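Local coordinates for NAD-dependent epimerase/dehydratase (Methylobacillus flagellatus KT, PDB 3GPI), which is of unknown function but probably binds a nicotinamide dinucleotide cofactor as a putative epimerase/dehydratase of the Rossmann-fold family, at residues G15-R20 and D189-I194; Q25-T30 and Y196-R201; Q102-V107 and A142-Y147; T110-Q115 and K135-A140. One frame throughout, in Å; residues are numbered along the deposited sequence. Where two conformers were deposited one is given.

In the fold
The four contacts join helices to one another, to a largely parallel Rossmann sheet and to the turns beside it. Contacts 1 and 2, with centres about 10 Å apart, share helix 187-201, which packs beside helix 13-24 and the turn leading into strand 29-33. Contacts 3 and 4, centres about 16 Å apart, share helix 132-143. Strand 103-109 lies between the two pairs: Val-104 and Phe-106 take part in contact 3, while Phe-105 meets Leu-197 and Ile-198 from the other side. Along the chain, contact 4 is nested within contact 3, which lies inside the long loops closed by contacts 1 and 2. Helices thus flank both faces of the sheet, the three-layer arrangement expected of a dinucleotide-binding domain.

Contact 1. Residues G15-R20 and D189-I194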
loop_
_atom_site.group_PDB
_atom_site.type_symbol
_atom_site.label_atom_id
_atom_site.label_comp_id
_atom_site.label_asym_id
_atom_site.label_seq_id
_atom_site.Cartn_x
_atom_site.Cartn_y
_atom_site.Cartn_z
ATOM N N GLY A 15 -5.228 5.164 -3.600
ATOM C CA GLY A 15 -6.067 6.253 -3.059
ATOM C C GLY A 15 -7.398 6.349 -3.775
ATOM O O GLY A 15 -8.413 6.638 -3.148
ATOM N N LEU A 16 -7.412 6.095 -5.081
ATOM C CA LEU A 16 -8.655 6.143 -5.832
ATOM C C LEU A 16 -9.596 5.023 -5.478
ATOM O O LEU A 16 -10.802 5.237 -5.330
ATOM C CB LEU A 16 -8.416 6.192 -7.340
ATOM C CG LEU A 16 -7.822 7.517 -7.795
ATOM C CD1 LEU A 16 -7.194 7.437 -9.192
ATOM C CD2 LEU A 16 -8.980 8.529 -7.776
ATOM N N GLU A 17 -9.056 3.826 -5.280
ATOM C CA GLU A 17 -9.889 2.717 -4.898
ATOM C C GLU A 17 -10.426 2.890 -3.486
ATOM O O GLU A 17 -11.585 2.580 -3.224
ATOM C CB GLU A 17 -9.130 1.380 -5.053
ATOM C CG GLU A 17 -9.874 0.130 -4.577
ATOM C CD GLU A 17 -11.142 -0.203 -5.343
ATOM O OE1 GLU A 17 -11.373 0.383 -6.435
ATOM O OE2 GLU A 17 -11.908 -1.044 -4.838
ATOM N N LEU A 18 -9.592 3.437 -2.604
ATOM C CA LEU A 18 -10.029 3.749 -1.250
ATOM C C LEU A 18 -11.152 4.772 -1.299
ATOM O O LEU A 18 -12.170 4.636 -0.620
ATOM C CB LEU A 18 -8.843 4.268 -0.463
ATOM C CG LEU A 18 -9.216 4.699 0.967
ATOM C CD1 LEU A 18 -9.872 3.585 1.765
ATOM C CD2 LEU A 18 -7.944 5.193 1.673
ATOM N N ALA A 19 -10.959 5.824 -2.096
ATOM C CA ALA A 19 -12.001 6.852 -2.179
ATOM C C ALA A 19 -13.318 6.249 -2.636
ATOM O O ALA A 19 -14.378 6.591 -2.103
ATOM C CB ALA A 19 -11.574 7.991 -3.112
ATOM N N ARG A 20 -13.258 5.361 -3.617
ATOM C CA ARG A 20 -14.475 4.764 -4.157
ATOM C C ARG A 20 -15.232 4.010 -3.081
ATOM O O ARG A 20 -16.449 4.145 -2.924
ATOM C CB ARG A 20 -14.110 3.850 -5.338
ATOM C CG ARG A 20 -15.297 3.242 -6.079
ATOM C CD ARG A 20 -14.878 2.140 -7.100
ATOM N NE ARG A 20 -14.373 0.932 -6.422
ATOM C CZ ARG A 20 -15.141 -0.030 -5.915
ATOM N NH1 ARG A 20 -16.468 0.066 -5.997
ATOM N NH2 ARG A 20 -14.604 -1.089 -5.325
ATOM N N ASP A 189 -7.541 -5.134 -1.635
ATOM C CA ASP A 189 -7.415 -5.438 -0.212
ATOM C C ASP A 189 -6.740 -4.333 0.571
ATOM O O ASP A 189 -7.097 -4.072 1.720
ATOM C CB ASP A 189 -6.637 -6.759 -0.010
ATOM C CG ASP A 189 -7.536 -7.967 -0.110
ATOM O OD1 ASP A 189 -8.598 -7.938 0.553
ATOM O OD2 ASP A 189 -7.165 -8.958 -0.788
ATOM N N GLY A 190 -5.713 -3.688 0.007
ATOM C CA GLY A 190 -5.090 -2.572 0.709
ATOM C C GLY A 190 -6.136 -1.479 0.962
ATOM O O GLY A 190 -6.221 -0.942 2.067
ATOM N N ALA A 191 -6.937 -1.147 -0.068
ATOM C CA ALA A 191 -7.935 -0.120 0.096
ATOM C C ALA A 191 -9.023 -0.554 1.065
ATOM O O ALA A 191 -9.428 0.250 1.918
ATOM C CB ALA A 191 -8.566 0.192 -1.269
ATOM N N ALA A 192 -9.511 -1.776 0.899
ATOM C CA ALA A 192 -10.609 -2.246 1.748
ATOM C C ALA A 192 -10.151 -2.405 3.188
ATOM O O ALA A 192 -10.929 -2.196 4.110
ATOM C CB ALA A 192 -11.179 -3.552 1.228
ATOM N N PHE A 193 -8.889 -2.754 3.425
ATOM C CA PHE A 193 -8.423 -2.855 4.814
ATOM C C PHE A 193 -8.387 -1.467 5.447
ATOM O O PHE A 193 -8.801 -1.280 6.611
ATOM C CB PHE A 193 -7.032 -3.505 4.863
ATOM C CG PHE A 193 -6.468 -3.611 6.266
ATOM C CD1 PHE A 193 -7.147 -4.291 7.242
ATOM C CD2 PHE A 193 -5.233 -3.060 6.568
ATOM C CE1 PHE A 193 -6.637 -4.412 8.524
ATOM C CE2 PHE A 193 -4.700 -3.154 7.859
ATOM C CZ PHE A 193 -5.406 -3.831 8.826
ATOM N N ILE A 194 -7.916 -0.467 4.722
ATOM C CA ILE A 194 -7.961 0.897 5.279
ATOM C C ILE A 194 -9.397 1.352 5.536
ATOM O O ILE A 194 -9.699 1.898 6.606
ATOM C CB ILE A 194 -7.277 1.911 4.373
ATOM C CG1 ILE A 194 -5.804 1.530 4.201
ATOM C CG2 ILE A 194 -7.444 3.322 4.932
ATOM C CD1 ILE A 194 -5.100 2.321 3.129
#
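Ala-191 points its CB into the surface of helix 13-24, where it rests against the aliphatic part of Glu-17, 3.6 Å from CG, and beside the backbone N of Leu-18. The alanine methyl is small enough to let the backbones come close: the CA atoms of Leu-18 and Ala-191 are 4.6 Å apart, and the short helical segments cross at -46°. Leu-18 leaves its helix at a slant to the contact, but its end reaches across. With CG anti to the backbone N (chi1 177°), it carries CD1 to 3.4 Å from Ala-191 O and CD2 to 3.8 Å from Ile-194 CG2. The Leu-18 and Ile-194 side chains cross at about a right angle, and both leucine methyls touch CG2, CD1 at 4.0 Å. Ile-8 of strand 6-9 supports Leu-18, and Leu-152 and Phe-154 support Ile-194, so this end faces the Rossmann sheet. Gly-15 belongs to a GxGxxG pattern consistent with dinucleotide binding.

Glu-17 bends at chi2, sending its carboxylate into a side-on grip by Arg-20: NE reaches OE1 at 3.0 Å and NH2 reaches OE2 at 2.7 Å. Both oxygens lie near the guanidinium plane, but NE meets OE1 from above the carboxylate plane (37° out) and NH2 meets OE2 on its syn side. Arg-21 makes a further salt bridge to OE2. With an alanine in place of Glu-17, Arg-20 and Arg-21 would probably lose their shared anionic partner and Ala-191 the methylene it leans on. The stem thus packs between the helices, while the arginines probably stabilise its buried charge and offset nearby Asp-188.

Contact 2. Residues Q25-T30 and Y196-R201; sequences QGHEVT and YLIQQR
Ile-198 offers its CG2 methyl to the imidazole of His-27, with CE1 at 3.8 Å and NE2 at 4.1 Å; CG2 stands anti to the isoleucine's backbone N, which carries it to the ring, where it arrives obliquely. The neighbouring pair is looser: Gln-25 and Gln-199 extend from the two segments, cross at about a right angle, and bring their NE2 atoms within 4.0 Å, their amide planes turned 43° apart. They are not hydrogen-bonded to each other, and both residues are exposed, a place where long polar side chains can remain hydrated. Between Gln-25 and His-27, Gly-26 closes helix 13-24 with a Schellman motif; its phi of 105° and the carbonyl before it leave no room for a CB. The chain then turns into strand 29-33, completing the beta-alpha-beta unit that begins with strand 6-9. His-27 sits in that turn with its ND1 bonded to the carbonyl O of Ser-4, which probably limits the ring's rotation and helps keep its CE1-NE2 side against the isoleucine. Farther in, Ile-198 also packs on Ile-6 and Phe-105, linking the turn to the sheet, and Leu-22 of the preceding helix backs His-27.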
loop_
_atom_site.group_PDB
_atom_site.type_symbol
_atom_site.label_atom_id
_atom_site.label_comp_id
_atom_site.label_asym_id
_atom_site.label_seq_id
_atom_site.Cartn_x
_atom_site.Cartn_y
_atom_site.Cartn_z
ATOM N N GLN A 25 -19.662 3.962 1.135
ATOM C CA GLN A 25 -20.094 3.761 2.506
ATOM C C GLN A 25 -20.689 5.024 3.139
ATOM O O GLN A 25 -21.190 4.971 4.271
ATOM C CB GLN A 25 -18.928 3.310 3.338
ATOM C CG GLN A 25 -18.414 1.963 2.971
ATOM C CD GLN A 25 -17.240 1.596 3.805
ATOM O OE1 GLN A 25 -16.253 2.329 3.864
ATOM N NE2 GLN A 25 -17.337 0.472 4.482
ATOM N N GLY A 26 -20.665 6.132 2.392
ATOM C CA GLY A 26 -21.360 7.340 2.833
ATOM C C GLY A 26 -20.500 8.449 3.368
ATOM O O GLY A 26 -21.006 9.476 3.805
ATOM N N HIS A 27 -19.190 8.239 3.374
ATOM C CA HIS A 27 -18.277 9.298 3.807
ATOM C C HIS A 27 -18.137 10.438 2.797
ATOM O O HIS A 27 -18.297 10.244 1.593
ATOM C CB HIS A 27 -16.865 8.721 4.040
ATOM C CG HIS A 27 -16.791 7.707 5.137
ATOM N ND1 HIS A 27 -16.484 8.035 6.442
ATOM C CD2 HIS A 27 -16.942 6.360 5.112
ATOM C CE1 HIS A 27 -16.458 6.933 7.177
ATOM N NE2 HIS A 27 -16.770 5.908 6.401
ATOM N N GLU A 28 -17.797 11.612 3.313
ATOM C CA GLU A 28 -17.358 12.749 2.508
ATOM C C GLU A 28 -15.871 12.571 2.308
ATOM O O GLU A 28 -15.121 12.563 3.263
ATOM C CB GLU A 28 -17.656 14.073 3.224
ATOM C CG GLU A 28 -17.308 15.287 2.393
ATOM C CD GLU A 28 -17.650 16.600 3.100
ATOM O OE1 GLU A 28 -18.630 16.638 3.861
ATOM O OE2 GLU A 28 -16.914 17.587 2.900
ATOM N N VAL A 29 -15.451 12.399 1.069
ATOM C CA VAL A 29 -14.061 12.099 0.748
ATOM C C VAL A 29 -13.541 13.110 -0.270
ATOM O O VAL A 29 -14.209 13.402 -1.281
ATOM C CB VAL A 29 -13.921 10.693 0.101
ATOM C CG1 VAL A 29 -12.442 10.389 -0.185
ATOM C CG2 VAL A 29 -14.621 9.598 0.985
ATOM N N THR A 30 -12.348 13.630 -0.017
ATOM C CA THR A 30 -11.652 14.529 -0.964
ATOM C C THR A 30 -10.224 14.057 -1.105
ATOM O O THR A 30 -9.573 13.677 -0.129
ATOM C CB THR A 30 -11.662 16.000 -0.441
ATOM O OG1 THR A 30 -13.023 16.372 -0.188
ATOM C CG2 THR A 30 -11.043 16.963 -1.483
ATOM N N TYR A 196 -11.849 -0.598 6.222
ATOM C CA TYR A 196 -12.286 -1.370 7.383
ATOM C C TYR A 196 -11.770 -0.725 8.674
ATOM O O TYR A 196 -12.542 -0.573 9.665
ATOM C CB TYR A 196 -11.811 -2.815 7.260
ATOM C CG TYR A 196 -12.058 -3.695 8.450
ATOM C CD1 TYR A 196 -13.327 -4.227 8.671
ATOM C CD2 TYR A 196 -11.013 -4.051 9.311
ATOM C CE1 TYR A 196 -13.553 -5.064 9.720
ATOM C CE2 TYR A 196 -11.251 -4.896 10.410
ATOM C CZ TYR A 196 -12.526 -5.394 10.578
ATOM O OH TYR A 196 -12.772 -6.239 11.656
ATOM N N LEU A 197 -10.524 -0.285 8.673
ATOM C CA LEU A 197 -9.982 0.326 9.899
ATOM C C LEU A 197 -10.701 1.635 10.171
ATOM O O LEU A 197 -10.889 2.012 11.316
ATOM C CB LEU A 197 -8.476 0.569 9.785
ATOM C CG LEU A 197 -7.633 -0.695 9.710
ATOM C CD1 LEU A 197 -6.184 -0.280 9.577
ATOM C CD2 LEU A 197 -7.850 -1.599 10.941
ATOM N N ILE A 198 -11.114 2.342 9.127
ATOM C CA ILE A 198 -11.850 3.583 9.302
ATOM C C ILE A 198 -13.209 3.302 9.899
ATOM O O ILE A 198 -13.647 4.064 10.781
ATOM C CB ILE A 198 -11.910 4.354 7.936
ATOM C CG1 ILE A 198 -10.545 5.011 7.668
ATOM C CG2 ILE A 198 -13.041 5.441 7.930
ATOM C CD1 ILE A 198 -10.395 5.526 6.252
ATOM N N GLN A 199 -13.875 2.235 9.452
ATOM C CA GLN A 199 -15.170 1.821 10.020
ATOM C C GLN A 199 -15.035 1.394 11.485
ATOM O O GLN A 199 -15.945 1.656 12.293
ATOM C CB GLN A 199 -15.798 0.721 9.178
ATOM C CG GLN A 199 -17.174 0.295 9.672
ATOM C CD GLN A 199 -17.751 -0.834 8.854
ATOM O OE1 GLN A 199 -17.300 -1.981 8.954
ATOM N NE2 GLN A 199 -18.760 -0.523 8.042
ATOM N N GLN A 200 -13.900 0.791 11.838
ATOM C CA GLN A 200 -13.647 0.277 13.175
ATOM C C GLN A 200 -13.152 1.377 14.127
ATOM O O GLN A 200 -13.325 1.235 15.359
ATOM C CB GLN A 200 -12.598 -0.867 13.127
ATOM C CG GLN A 200 -13.060 -2.126 12.362
ATOM C CD GLN A 200 -13.751 -3.159 13.230
ATOM O OE1 GLN A 200 -14.887 -3.585 12.952
ATOM N NE2 GLN A 200 -13.060 -3.596 14.267
ATOM N N ARG A 201 -12.529 2.442 13.600
ATOM C CA ARG A 201 -11.718 3.420 14.391
ATOM C C ARG A 201 -12.491 3.954 15.583
ATOM O O ARG A 201 -11.931 4.064 16.681
ATOM C CB ARG A 201 -11.138 4.574 13.506
ATOM C CG ARG A 201 -10.615 5.885 14.206
ATOM C CD ARG A 201 -9.420 5.739 15.198
ATOM N NE ARG A 201 -9.030 7.030 15.781
ATOM C CZ ARG A 201 -9.676 7.672 16.755
ATOM N NH1 ARG A 201 -10.791 7.160 17.286
ATOM N NH2 ARG A 201 -9.212 8.835 17.199
#

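Contact 3. Residues Q102-V107 and A142-Y147; sequences QHVFFV and ALLAAY
Leu-144 presses its two methyls onto neighbouring inward-facing residues of strand 103-109. Its CG lies anti to the carbonyl carbon (chi1 -61°), beside the backbone N, which aims the fork at the strand. CD1 lies 3.2 Å from Phe-106 CB, shorter than ordinary van der Waals contact, hence crowded and probably slightly strained; the methyl meets the aromatic side chain obliquely at its root. CD2 diverges to Val-104 CG1 at 3.9 Å, the leucine and valine crossing at about a right angle. The fork suits leucine, because one CG can supply a methyl to each residue. Val-104 and Phe-106 alternate with His-103 and Phe-105, which point to the other face of the sheet, so the compact side belongs to the layer of helix 132-143.

Packing slackens toward Tyr-147. Its ring meets Val-104 CG2 obliquely, CD2 no closer than 4.4 Å. Tyr-147 is reached through the 3-10 turn of residues 144-146, closed by a bond from its N to Leu-144 O (3.0 Å).

All the touching groups here are hydrocarbon, so cohesion probably comes from shape fit and the exclusion of water, with most of the buried surface at Leu-144 (68 Å²) and Val-104, and less at the partly exposed tyrosine.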
loop_
_atom_site.group_PDB
_atom_site.type_symbol
_atom_site.label_atom_id
_atom_site.label_comp_id
_atom_site.label_asym_id
_atom_site.label_seq_id
_atom_site.Cartn_x
_atom_site.Cartn_y
_atom_site.Cartn_z
ATOM N N GLN A 102 -8.713 13.382 13.867
ATOM C CA GLN A 102 -8.782 12.340 14.895
ATOM C C GLN A 102 -7.813 11.192 14.642
ATOM O O GLN A 102 -7.466 10.462 15.565
ATOM C CB GLN A 102 -10.193 11.767 14.962
ATOM C CG GLN A 102 -11.228 12.772 15.468
ATOM C CD GLN A 102 -12.645 12.260 15.314
ATOM O OE1 GLN A 102 -12.967 11.547 14.349
ATOM N NE2 GLN A 102 -13.519 12.660 16.237
ATOM N N HIS A 103 -7.403 10.985 13.400
ATOM C CA HIS A 103 -6.524 9.871 13.104
ATOM C C HIS A 103 -5.822 10.101 11.796
ATOM O O HIS A 103 -6.382 10.651 10.855
ATOM C CB HIS A 103 -7.290 8.538 13.028
ATOM C CG HIS A 103 -6.467 7.361 13.470
ATOM N ND1 HIS A 103 -6.138 7.128 14.785
ATOM C CD2 HIS A 103 -5.831 6.404 12.754
ATOM C CE1 HIS A 103 -5.402 6.034 14.871
ATOM N NE2 HIS A 103 -5.196 5.579 13.651
ATOM N N VAL A 104 -4.565 9.657 11.750
ATOM C CA VAL A 104 -3.794 9.627 10.514
ATOM C C VAL A 104 -3.472 8.184 10.133
ATOM O O VAL A 104 -2.900 7.452 10.924
ATOM C CB VAL A 104 -2.486 10.379 10.662
ATOM C CG1 VAL A 104 -1.689 10.288 9.365
ATOM C CG2 VAL A 104 -2.744 11.820 11.023
ATOM N N PHE A 105 -3.861 7.754 8.935
ATOM C CA PHE A 105 -3.422 6.471 8.377
ATOM C C PHE A 105 -2.307 6.755 7.398
ATOM O O PHE A 105 -2.499 7.523 6.433
ATOM C CB PHE A 105 -4.573 5.735 7.684
ATOM C CG PHE A 105 -5.654 5.284 8.612
ATOM C CD1 PHE A 105 -5.524 4.081 9.288
ATOM C CD2 PHE A 105 -6.783 6.074 8.877
ATOM C CE1 PHE A 105 -6.504 3.643 10.146
ATOM C CE2 PHE A 105 -7.775 5.625 9.755
ATOM C CZ PHE A 105 -7.640 4.425 10.392
ATOM N N PHE A 106 -1.122 6.172 7.638
ATOM C CA PHE A 106 0.011 6.477 6.801
ATOM C C PHE A 106 0.418 5.219 6.057
ATOM O O PHE A 106 0.715 4.192 6.708
ATOM C CB PHE A 106 1.146 6.991 7.694
ATOM C CG PHE A 106 2.434 7.239 6.969
ATOM C CD1 PHE A 106 2.629 8.403 6.237
ATOM C CD2 PHE A 106 3.456 6.303 7.025
ATOM C CE1 PHE A 106 3.834 8.632 5.533
ATOM C CE2 PHE A 106 4.663 6.516 6.344
ATOM C CZ PHE A 106 4.852 7.666 5.599
ATOM N N VAL A 107 0.473 5.300 4.727
ATOM C CA VAL A 107 0.845 4.146 3.912
ATOM C C VAL A 107 2.347 4.147 3.760
ATOM O O VAL A 107 2.942 4.982 3.091
ATOM C CB VAL A 107 0.151 4.129 2.541
ATOM C CG1 VAL A 107 0.561 2.904 1.736
ATOM C CG2 VAL A 107 -1.385 4.191 2.699
ATOM N N ALA A 142 8.398 8.342 11.538
ATOM C CA ALA A 142 8.833 8.685 12.898
ATOM C C ALA A 142 7.993 9.799 13.477
ATOM O O ALA A 142 7.669 9.786 14.680
ATOM C CB ALA A 142 10.301 9.091 12.888
ATOM N N LEU A 143 7.671 10.747 12.603
ATOM C CA LEU A 143 6.884 11.934 12.894
ATOM C C LEU A 143 5.570 11.571 13.564
ATOM O O LEU A 143 5.191 12.127 14.592
ATOM C CB LEU A 143 6.614 12.664 11.586
ATOM C CG LEU A 143 6.169 14.130 11.579
ATOM C CD1 LEU A 143 7.165 15.045 12.352
ATOM C CD2 LEU A 143 6.034 14.592 10.157
ATOM N N LEU A 144 4.878 10.597 13.001
ATOM C CA LEU A 144 3.589 10.205 13.551
ATOM C C LEU A 144 3.568 9.763 15.019
ATOM O O LEU A 144 2.484 9.515 15.556
ATOM C CB LEU A 144 2.982 9.114 12.675
ATOM C CG LEU A 144 2.745 9.579 11.245
ATOM C CD1 LEU A 144 2.293 8.413 10.369
ATOM C CD2 LEU A 144 1.741 10.706 11.208
ATOM N N ALA A 145 4.732 9.673 15.686
ATOM C CA ALA A 145 4.762 9.224 17.092
ATOM C C ALA A 145 3.863 10.062 18.024
ATOM O O ALA A 145 3.304 9.520 18.987
ATOM C CB ALA A 145 6.208 9.191 17.635
ATOM N N ALA A 146 3.728 11.348 17.707
ATOM C CA ALA A 146 2.925 12.298 18.504
ATOM C C ALA A 146 1.461 12.363 18.116
ATOM O O ALA A 146 0.673 13.057 18.764
ATOM C CB ALA A 146 3.512 13.682 18.420
ATOM N N TYR A 147 1.100 11.674 17.035
ATOM C CA TYR A 147 -0.259 11.705 16.513
ATOM C C TYR A 147 -1.011 10.416 16.776
ATOM O O TYR A 147 -0.430 9.346 16.789
ATOM C CB TYR A 147 -0.211 11.890 15.003
ATOM C CG TYR A 147 0.226 13.268 14.605
ATOM C CD1 TYR A 147 1.577 13.623 14.672
ATOM C CD2 TYR A 147 -0.706 14.211 14.172
ATOM C CE1 TYR A 147 1.992 14.895 14.337
ATOM C CE2 TYR A 147 -0.304 15.501 13.818
ATOM C CZ TYR A 147 1.049 15.821 13.902
ATOM O OH TYR A 147 1.447 17.092 13.548
#

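Contact 4. Residues T110-Q115 and K135-A140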
loop_
_atom_site.group_PDB
_atom_site.type_symbol
_atom_site.label_atom_id
_atom_site.label_comp_id
_atom_site.label_asym_id
_atom_site.label_seq_id
_atom_site.Cartn_x
_atom_site.Cartn_y
_atom_site.Cartn_z
ATOM N N THR A 110 6.843 -2.260 3.323
ATOM C CA THR A 110 7.661 -3.314 3.943
ATOM C C THR A 110 9.124 -3.264 3.487
ATOM O O THR A 110 9.931 -4.015 4.045
ATOM C CB THR A 110 7.073 -4.692 3.740
ATOM O OG1 THR A 110 6.883 -4.897 2.335
ATOM C CG2 THR A 110 5.701 -4.805 4.476
ATOM N N GLY A 111 9.460 -2.394 2.538
ATOM C CA GLY A 111 10.876 -2.262 2.115
ATOM C C GLY A 111 11.700 -1.710 3.252
ATOM O O GLY A 111 12.930 -1.793 3.206
ATOM N N VAL A 112 11.084 -1.169 4.303
ATOM C CA VAL A 112 11.851 -0.717 5.473
ATOM C C VAL A 112 12.538 -1.873 6.149
ATOM O O VAL A 112 13.563 -1.665 6.834
ATOM C CB VAL A 112 11.009 0.073 6.507
ATOM C CG1 VAL A 112 10.413 1.323 5.849
ATOM C CG2 VAL A 112 9.902 -0.751 7.128
ATOM N N TYR A 113 12.036 -3.085 5.957
ATOM C CA TYR A 113 12.710 -4.294 6.449
ATOM C C TYR A 113 13.773 -4.654 5.435
ATOM O O TYR A 113 13.528 -5.450 4.520
ATOM C CB TYR A 113 11.711 -5.455 6.590
ATOM C CG TYR A 113 10.643 -5.226 7.620
ATOM C CD1 TYR A 113 10.905 -5.382 8.978
ATOM C CD2 TYR A 113 9.349 -4.896 7.235
ATOM C CE1 TYR A 113 9.906 -5.186 9.918
ATOM C CE2 TYR A 113 8.357 -4.698 8.166
ATOM C CZ TYR A 113 8.631 -4.851 9.493
ATOM O OH TYR A 113 7.614 -4.648 10.416
ATOM N N GLY A 114 14.953 -4.067 5.559
ATOM C CA GLY A 114 16.000 -4.333 4.583
ATOM C C GLY A 114 16.744 -5.626 4.915
ATOM O O GLY A 114 17.537 -6.103 4.087
ATOM N N GLN A 115 16.549 -6.178 6.106
ATOM C CA GLN A 115 17.221 -7.431 6.477
ATOM C C GLN A 115 16.734 -8.554 5.574
ATOM O O GLN A 115 15.559 -8.595 5.198
ATOM C CB GLN A 115 16.995 -7.805 7.938
ATOM C CG GLN A 115 15.517 -7.900 8.376
ATOM C CD GLN A 115 15.058 -6.636 9.070
ATOM O OE1 GLN A 115 14.949 -5.554 8.478
ATOM N NE2 GLN A 115 14.763 -6.779 10.354
ATOM N N LYS A 135 15.129 4.353 4.435
ATOM C CA LYS A 135 15.516 5.304 5.469
ATOM C C LYS A 135 14.554 6.505 5.450
ATOM O O LYS A 135 14.130 6.976 6.506
ATOM C CB LYS A 135 16.978 5.713 5.291
ATOM C CG LYS A 135 17.959 4.597 5.661
ATOM C CD LYS A 135 19.367 4.992 5.290
ATOM C CE LYS A 135 20.373 3.971 5.830
ATOM N NZ LYS A 135 21.686 4.133 5.107
ATOM N N ARG A 136 14.239 6.986 4.249
ATOM C CA ARG A 136 13.309 8.102 4.068
ATOM C C ARG A 136 11.930 7.706 4.586
ATOM O O ARG A 136 11.212 8.519 5.159
ATOM C CB ARG A 136 13.215 8.503 2.583
ATOM C CG ARG A 136 14.426 9.357 2.085
ATOM C CD ARG A 136 14.286 9.669 0.605
ATOM N NE ARG A 136 14.623 8.525 -0.260
ATOM C CZ ARG A 136 14.464 8.498 -1.586
ATOM N NH1 ARG A 136 14.825 7.417 -2.282
ATOM N NH2 ARG A 136 13.974 9.561 -2.237
ATOM N N MET A 137 11.549 6.448 4.384
ATOM C CA MET A 137 10.260 6.009 4.851
ATOM C C MET A 137 10.166 5.915 6.363
ATOM O O MET A 137 9.184 6.358 6.975
ATOM C CB MET A 137 9.950 4.651 4.235
ATOM C CG MET A 137 8.511 4.244 4.405
ATOM S SD MET A 137 7.180 5.408 3.832
ATOM C CE MET A 137 7.105 5.044 2.174
ATOM N N LEU A 138 11.212 5.377 6.988
ATOM C CA LEU A 138 11.232 5.371 8.445
ATOM C C LEU A 138 11.279 6.811 9.021
ATOM O O LEU A 138 10.698 7.051 10.076
ATOM C CB LEU A 138 12.363 4.488 9.016
ATOM C CG LEU A 138 12.235 2.990 8.753
ATOM C CD1 LEU A 138 13.550 2.300 9.248
ATOM C CD2 LEU A 138 10.988 2.360 9.400
ATOM N N GLU A 139 11.936 7.744 8.321
ATOM C CA GLU A 139 11.964 9.139 8.756
ATOM C C GLU A 139 10.561 9.764 8.692
ATOM O O GLU A 139 10.175 10.510 9.611
ATOM C CB GLU A 139 12.955 9.932 7.911
ATOM C CG GLU A 139 12.922 11.421 8.152
ATOM C CD GLU A 139 14.099 12.107 7.542
ATOM O OE1 GLU A 139 14.219 12.106 6.298
ATOM O OE2 GLU A 139 14.908 12.653 8.327
ATOM N N ALA A 140 9.807 9.461 7.629
ATOM C CA ALA A 140 8.420 9.940 7.498
ATOM C C ALA A 140 7.539 9.321 8.589
ATOM O O ALA A 140 6.703 10.027 9.182
ATOM C CB ALA A 140 7.864 9.679 6.096
#
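Val-112 and Leu-138 form the broader part of an entirely apolar meeting between the turn after strand 103-109 and helix 132-143. The leucine's CD2 lies 3.7 Å from both CB and CG1 of the valine, and its CG follows closely behind, the two side chains running obliquely to each other. Leu-138 has CG anti to its carbonyl carbon (chi1 -66°), which swings the branched end over toward the turn. Met-137 approaches Val-112 differently, at about a right angle and with its stem: CB is 3.7 Å and CG 3.8 Å from CG1. Its chain then bends at chi2 and chi3, carrying the sulfur away to Phe-106, so the flexible methionine bridges the turn and the sheet. Valine's branching at CB suits the junction: CG1 meets both Met-137 and Leu-138, while CB and CG2 (4.0 Å from Leu-138 CD2) also lie on the leucine.

Helix 132-143 probably corresponds to the helix that carries YxxxK in many short-chain dehydrogenases; if so, Phe-132 and Arg-136 would occupy those places, consistent with an atypical member. An alanine in place of Leu-138 would take away CG and CD2, probably leaving Val-112 CB and CG1 without their partner and opening a gap between turn and helix.

Polar interactions shape the turn itself. Tyr-113 N bonds Thr-110 O at 3.0 Å, and Gly-114 N makes a weak bond to Val-112 O, closing an inverse gamma turn centred on Tyr-113. Tyr-113 sets out from the backbone away from the helix; its OH is hydrogen-bonded to Arg-153, whose side chain also touches Val-112 and Leu-138.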